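Local coordinates for glia-derived nexin (Homo sapiens, PDB 4DY0), which inhibits the serine proteases thrombin, trypsin and urokinase as a heparin-binding serpin, and promotes neurite extension through its inhibition of thrombin, at residues Phe20-Lys25 / Lys290-Thr295; Met45-Ala50 / Met60-Gly65. One frame throughout, in Å; residues are numbered along the deposited sequence.

Contact 1: residues Phe20-Lys25 / Lys290-Thr295; sequences FNQIVK and KVLGIT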
loop_
_atom_site.group_PDB
_atom_site.type_symbol
_atom_site.label_atom_id
_atom_site.label_comp_id
_atom_site.label_asym_id
_atom_site.label_seq_id
_atom_site.Cartn_x
_atom_site.Cartn_y
_atom_site.Cartn_z
ATOM N N PHE A 20 5.986 3.123 -5.433
ATOM C CA PHE A 20 5.237 2.252 -6.337
ATOM C C PHE A 20 5.684 2.452 -7.784
ATOM O O PHE A 20 5.894 1.479 -8.521
ATOM C CB PHE A 20 3.733 2.504 -6.214
ATOM C CG PHE A 20 2.905 1.747 -7.220
ATOM C CD1 PHE A 20 2.483 0.449 -6.959
ATOM C CD2 PHE A 20 2.547 2.332 -8.427
ATOM C CE1 PHE A 20 1.721 -0.246 -7.878
ATOM C CE2 PHE A 20 1.786 1.637 -9.357
ATOM C CZ PHE A 20 1.371 0.350 -9.082
ATOM N N ASN A 21 5.828 3.713 -8.186
ATOM C CA ASN A 21 6.196 4.045 -9.561
ATOM C C ASN A 21 7.567 3.502 -9.935
ATOM O O ASN A 21 7.836 3.191 -11.096
ATOM C CB ASN A 21 6.150 5.556 -9.781
ATOM C CG ASN A 21 4.743 6.102 -9.734
ATOM O OD1 ASN A 21 3.774 5.366 -9.933
ATOM N ND2 ASN A 21 4.615 7.400 -9.477
ATOM N N GLN A 22 8.438 3.393 -8.945
ATOM C CA GLN A 22 9.753 2.827 -9.176
ATOM C C GLN A 22 9.651 1.339 -9.422
ATOM O O GLN A 22 10.149 0.826 -10.427
ATOM C CB GLN A 22 10.641 3.057 -7.967
ATOM C CG GLN A 22 11.241 4.427 -7.893
ATOM C CD GLN A 22 12.379 4.450 -6.913
ATOM O OE1 GLN A 22 12.418 5.278 -6.011
ATOM N NE2 GLN A 22 13.306 3.510 -7.064
ATOM N N ILE A 23 9.006 0.650 -8.488
ATOM C CA ILE A 23 8.905 -0.800 -8.545
ATOM C C ILE A 23 8.255 -1.228 -9.851
ATOM O O ILE A 23 8.756 -2.095 -10.561
ATOM C CB ILE A 23 8.098 -1.345 -7.358
ATOM C CG1 ILE A 23 8.762 -0.932 -6.042
ATOM C CG2 ILE A 23 7.966 -2.863 -7.458
ATOM C CD1 ILE A 23 7.878 -1.102 -4.821
ATOM N N VAL A 24 7.138 -0.587 -10.160
ATOM C CA VAL A 24 6.369 -0.866 -11.361
ATOM C C VAL A 24 7.164 -0.631 -12.654
ATOM O O VAL A 24 6.989 -1.344 -13.645
ATOM C CB VAL A 24 5.072 -0.032 -11.331
ATOM C CG1 VAL A 24 4.872 0.747 -12.617
ATOM C CG2 VAL A 24 3.882 -0.917 -10.983
ATOM N N LYS A 25 8.042 0.362 -12.650
ATOM C CA LYS A 25 8.924 0.567 -13.797
ATOM C C LYS A 25 9.968 -0.538 -13.901
ATOM O O LYS A 25 10.380 -0.910 -14.998
ATOM C CB LYS A 25 9.593 1.948 -13.756
ATOM C CG LYS A 25 9.137 2.881 -14.875
ATOM C CD LYS A 25 9.263 4.353 -14.494
ATOM C CE LYS A 25 8.093 4.792 -13.618
ATOM N NZ LYS A 25 7.965 6.273 -13.498
ATOM N N LYS A 290 16.421 4.036 -1.411
ATOM C CA LYS A 290 17.731 4.570 -1.769
ATOM C C LYS A 290 17.634 5.550 -2.942
ATOM O O LYS A 290 18.227 6.626 -2.911
ATOM C CB LYS A 290 18.693 3.447 -2.147
ATOM C CG LYS A 290 19.079 2.518 -1.016
ATOM C CD LYS A 290 20.147 1.534 -1.495
ATOM C CE LYS A 290 20.471 0.499 -0.435
ATOM N NZ LYS A 290 21.585 -0.382 -0.871
ATOM N N VAL A 291 16.896 5.167 -3.979
ATOM C CA VAL A 291 16.735 6.014 -5.157
ATOM C C VAL A 291 16.160 7.373 -4.766
ATOM O O VAL A 291 16.459 8.388 -5.403
ATOM C CB VAL A 291 15.827 5.351 -6.215
ATOM C CG1 VAL A 291 15.459 6.345 -7.318
ATOM C CG2 VAL A 291 16.497 4.110 -6.789
ATOM N N LEU A 292 15.340 7.384 -3.718
ATOM C CA LEU A 292 14.766 8.626 -3.198
ATOM C C LEU A 292 15.771 9.428 -2.375
ATOM O O LEU A 292 15.514 10.578 -2.018
ATOM C CB LEU A 292 13.520 8.346 -2.354
ATOM C CG LEU A 292 12.273 7.856 -3.093
ATOM C CD1 LEU A 292 11.091 7.776 -2.132
ATOM C CD2 LEU A 292 11.949 8.756 -4.285
ATOM N N GLY A 293 16.911 8.819 -2.070
ATOM C CA GLY A 293 17.970 9.511 -1.342
ATOM C C GLY A 293 18.169 9.076 0.100
ATOM O O GLY A 293 18.945 9.690 0.831
ATOM N N ILE A 294 17.466 8.027 0.521
ATOM C CA ILE A 294 17.630 7.499 1.875
ATOM C C ILE A 294 18.597 6.323 1.846
ATOM O O ILE A 294 18.181 5.186 1.641
ATOM C CB ILE A 294 16.290 7.025 2.471
ATOM C CG1 ILE A 294 15.285 8.177 2.516
ATOM C CG2 ILE A 294 16.501 6.451 3.864
ATOM C CD1 ILE A 294 13.849 7.723 2.681
ATOM N N THR A 295 19.882 6.600 2.049
ATOM C CA THR A 295 20.924 5.581 1.885
ATOM C C THR A 295 21.603 5.142 3.184
ATOM O O THR A 295 21.911 3.961 3.359
ATOM C CB THR A 295 22.021 6.061 0.911
ATOM O OG1 THR A 295 22.476 7.359 1.313
ATOM C CG2 THR A 295 21.480 6.137 -0.506
#

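Contact 2: residues Met45-Ala50 / Met60-Gly65; sequences MLQLGA and MVMRYG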
loop_
_atom_site.group_PDB
_atom_site.type_symbol
_atom_site.label_atom_id
_atom_site.label_comp_id
_atom_site.label_asym_id
_atom_site.label_seq_id
_atom_site.Cartn_x
_atom_site.Cartn_y
_atom_site.Cartn_z
ATOM N N MET A 45 8.173 5.864 11.562
ATOM C CA MET A 45 8.684 4.943 12.562
ATOM C C MET A 45 10.203 5.034 12.669
ATOM O O MET A 45 10.745 5.195 13.760
ATOM C CB MET A 45 8.256 3.513 12.222
ATOM C CG MET A 45 6.784 3.240 12.507
ATOM S SD MET A 45 6.055 1.934 11.492
ATOM C CE MET A 45 7.314 0.672 11.603
ATOM N N LEU A 46 10.882 4.937 11.531
ATOM C CA LEU A 46 12.343 5.008 11.492
ATOM C C LEU A 46 12.877 6.399 11.840
ATOM O O LEU A 46 13.980 6.529 12.363
ATOM C CB LEU A 46 12.864 4.590 10.115
ATOM C CG LEU A 46 12.698 3.117 9.746
ATOM C CD1 LEU A 46 13.208 2.863 8.347
ATOM C CD2 LEU A 46 13.432 2.244 10.741
ATOM N N GLN A 47 12.108 7.440 11.541
ATOM C CA GLN A 47 12.570 8.790 11.831
ATOM C C GLN A 47 12.672 9.003 13.343
ATOM O O GLN A 47 13.533 9.739 13.821
ATOM C CB GLN A 47 11.651 9.832 11.205
ATOM C CG GLN A 47 12.390 11.070 10.740
ATOM C CD GLN A 47 11.483 12.271 10.577
ATOM O OE1 GLN A 47 11.095 12.905 11.559
ATOM N NE2 GLN A 47 11.149 12.598 9.332
ATOM N N LEU A 48 11.788 8.338 14.081
ATOM C CA LEU A 48 11.770 8.394 15.536
ATOM C C LEU A 48 13.096 7.972 16.163
ATOM O O LEU A 48 13.429 8.406 17.266
ATOM C CB LEU A 48 10.650 7.498 16.071
ATOM C CG LEU A 48 9.340 8.118 16.577
ATOM C CD1 LEU A 48 9.113 9.531 16.064
ATOM C CD2 LEU A 48 8.165 7.207 16.229
ATOM N N GLY A 49 13.849 7.122 15.469
ATOM C CA GLY A 49 15.073 6.565 16.034
ATOM C C GLY A 49 16.349 7.082 15.401
ATOM O O GLY A 49 17.442 6.865 15.927
ATOM N N ALA A 50 16.213 7.769 14.270
ATOM C CA ALA A 50 17.370 8.250 13.514
ATOM C C ALA A 50 18.003 9.501 14.120
ATOM O O ALA A 50 17.376 10.220 14.897
ATOM C CB ALA A 50 16.984 8.513 12.057
ATOM N N MET A 60 14.338 15.087 4.788
ATOM C CA MET A 60 14.351 15.715 3.473
ATOM C C MET A 60 13.381 15.029 2.510
ATOM O O MET A 60 12.641 15.693 1.783
ATOM C CB MET A 60 15.759 15.703 2.877
ATOM C CG MET A 60 15.866 16.453 1.554
ATOM S SD MET A 60 16.663 15.490 0.250
ATOM C CE MET A 60 15.312 14.455 -0.302
ATOM N N VAL A 61 13.394 13.699 2.495
ATOM C CA VAL A 61 12.531 12.948 1.590
ATOM C C VAL A 61 11.061 13.057 1.997
ATOM O O VAL A 61 10.189 13.286 1.161
ATOM C CB VAL A 61 12.930 11.466 1.527
ATOM C CG1 VAL A 61 11.893 10.672 0.754
ATOM C CG2 VAL A 61 14.306 11.312 0.902
ATOM N N MET A 62 10.790 12.894 3.286
ATOM C CA MET A 62 9.421 12.968 3.782
ATOM C C MET A 62 8.920 14.405 3.764
ATOM O O MET A 62 7.719 14.655 3.693
ATOM C CB MET A 62 9.337 12.393 5.194
ATOM C CG MET A 62 9.644 10.908 5.259
ATOM S SD MET A 62 10.024 10.367 6.933
ATOM C CE MET A 62 8.470 10.701 7.769
ATOM N N ARG A 63 9.852 15.348 3.824
ATOM C CA ARG A 63 9.512 16.764 3.790
ATOM C C ARG A 63 8.821 17.197 5.079
ATOM O O ARG A 63 8.099 18.190 5.098
ATOM C CB ARG A 63 8.636 17.083 2.573
ATOM C CG ARG A 63 9.373 17.028 1.239
ATOM C CD ARG A 63 8.441 17.318 0.071
ATOM N N TYR A 64 9.042 16.442 6.152
ATOM C CA TYR A 64 8.572 16.836 7.478
ATOM C C TYR A 64 9.220 16.008 8.579
ATOM O O TYR A 64 9.727 14.913 8.331
ATOM C CB TYR A 64 7.048 16.740 7.581
ATOM C CG TYR A 64 6.490 15.343 7.414
ATOM C CD1 TYR A 64 5.970 14.927 6.195
ATOM C CD2 TYR A 64 6.472 14.446 8.476
ATOM C CE1 TYR A 64 5.448 13.662 6.035
ATOM C CE2 TYR A 64 5.953 13.169 8.323
ATOM C CZ TYR A 64 5.443 12.786 7.099
ATOM O OH TYR A 64 4.923 11.523 6.929
ATOM N N GLY A 65 9.206 16.543 9.795
ATOM C CA GLY A 65 9.719 15.822 10.953
ATOM C C GLY A 65 8.572 15.291 11.791
ATOM O O GLY A 65 7.555 15.967 11.961
#

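Contact 1: residues Phe20-Lys25 / Lys290-Thr295
Gln22 reaches across to Val291, and this one meeting makes up most of the contact. It is van der Waals in kind: the amide end of Gln22 butts against the branched end of the valine, with Gln22 CD 3.6 Å from Val291 CB and 3.6 Å from Val291 CG1. The two side chains point at each other from opposite directions. CG of Gln22 stands anti to its own carbonyl carbon (chi1 -80°), and the chain beyond is extended, which carries the amide clear of its helix. Leu292 adds a smaller touch, its CG and CD2 lying to one side of the same amide. No hydrogen bond crosses between the segments.

Within the segments, backbone bonds are helical or helix-ending; Asn21 ND2 bonds Ile253 O. Helix 5-26 keeps its regular pattern through 20-25, while helix 286-291 closes in a Schellman motif at Gly293, whose N reaches Lys290 O at 2.7 Å with positive phi.

Phe20, Ile23 and Val24 face inward, onto strands 32-34 and 369-376, and Leu292 also lies on Gln18 and Val19 of helix 5-26. The contact thus joins the end of helix 286-291 to the surface side of helix 5-26, whose other flank packs on strands.

Contact 2: residues Met45-Ala50 / Met60-Gly65
Met62, in the last turn of helix 52-62, is the first residue of its segment to touch Gln47. Its thioether slides past the glutamine side chain in the opposite direction, with Met62 SD 3.5 Å from Gln47 NE2. A bend at the last torsion of the methionine brings the methyl beside the same nitrogen, Met62 CE lying 3.6 Å from Gln47 NE2.

At Arg63 the backbone takes positive phi and leaves the helix, with its side chain starting away from the contact. Tyr64 follows in an extended conformation and supplies the polar anchor: Gln47 NE2 donates to Tyr64 O at 2.9 Å, nearly straight at 162° at the hydrogen. The donor lies in the carbonyl plane, and the oxygen is only 6° out of the amide plane of Gln47. The tyrosine ring turns back over Met62, whose CB sits above one face near the rim, and it also meets Leu8 and Leu11 of helix 5-26.

Gly65 then passes the other end of the amide, its CA 3.3 Å from Gln47 OE1. That oxygen accepts a hydrogen bond from Val66 N, one residue further on. Gln47 spans the distance because its chain is extended beyond CG (chi2 -160°).

One buried side-chain amide therefore serves two backbone groups, the carbonyl of Tyr64 and the N-H of Val66, and tethers the chain leaving helix 52-62 to helix 36-47. A leucine in place of Gln47 would probably leave both backbone groups without these partners and let the turn after the helix shift. Bonded at both ends, the amide has its rotation fixed: a flip would set oxygen against the Tyr64 carbonyl and nitrogen against the Val66 N-H.

The centres of the two contacts lie 16 Å apart, and both belong to the helical part of the serpin fold. Along the chain the order is 20-25, 45-50, 60-65, 290-295, so contact 2, a local link between consecutive helices, falls within the long span that contact 1 bridges. They meet directly where Val61 of helix 52-62 packs against the chain after helix 286-291, Val61 CG2 lying 3.7 Å from Ile294 CG1. Gln57 of the same helix also bonds Thr295 N. Helix 5-26 touches both sites, through Gln22 in contact 1 and against Tyr64, through Leu8 and Leu11, in contact 2. Together they join helices 5-26, 36-47, 52-62 and 286-291 in the body of the serpin, away from the predicted reactive bond.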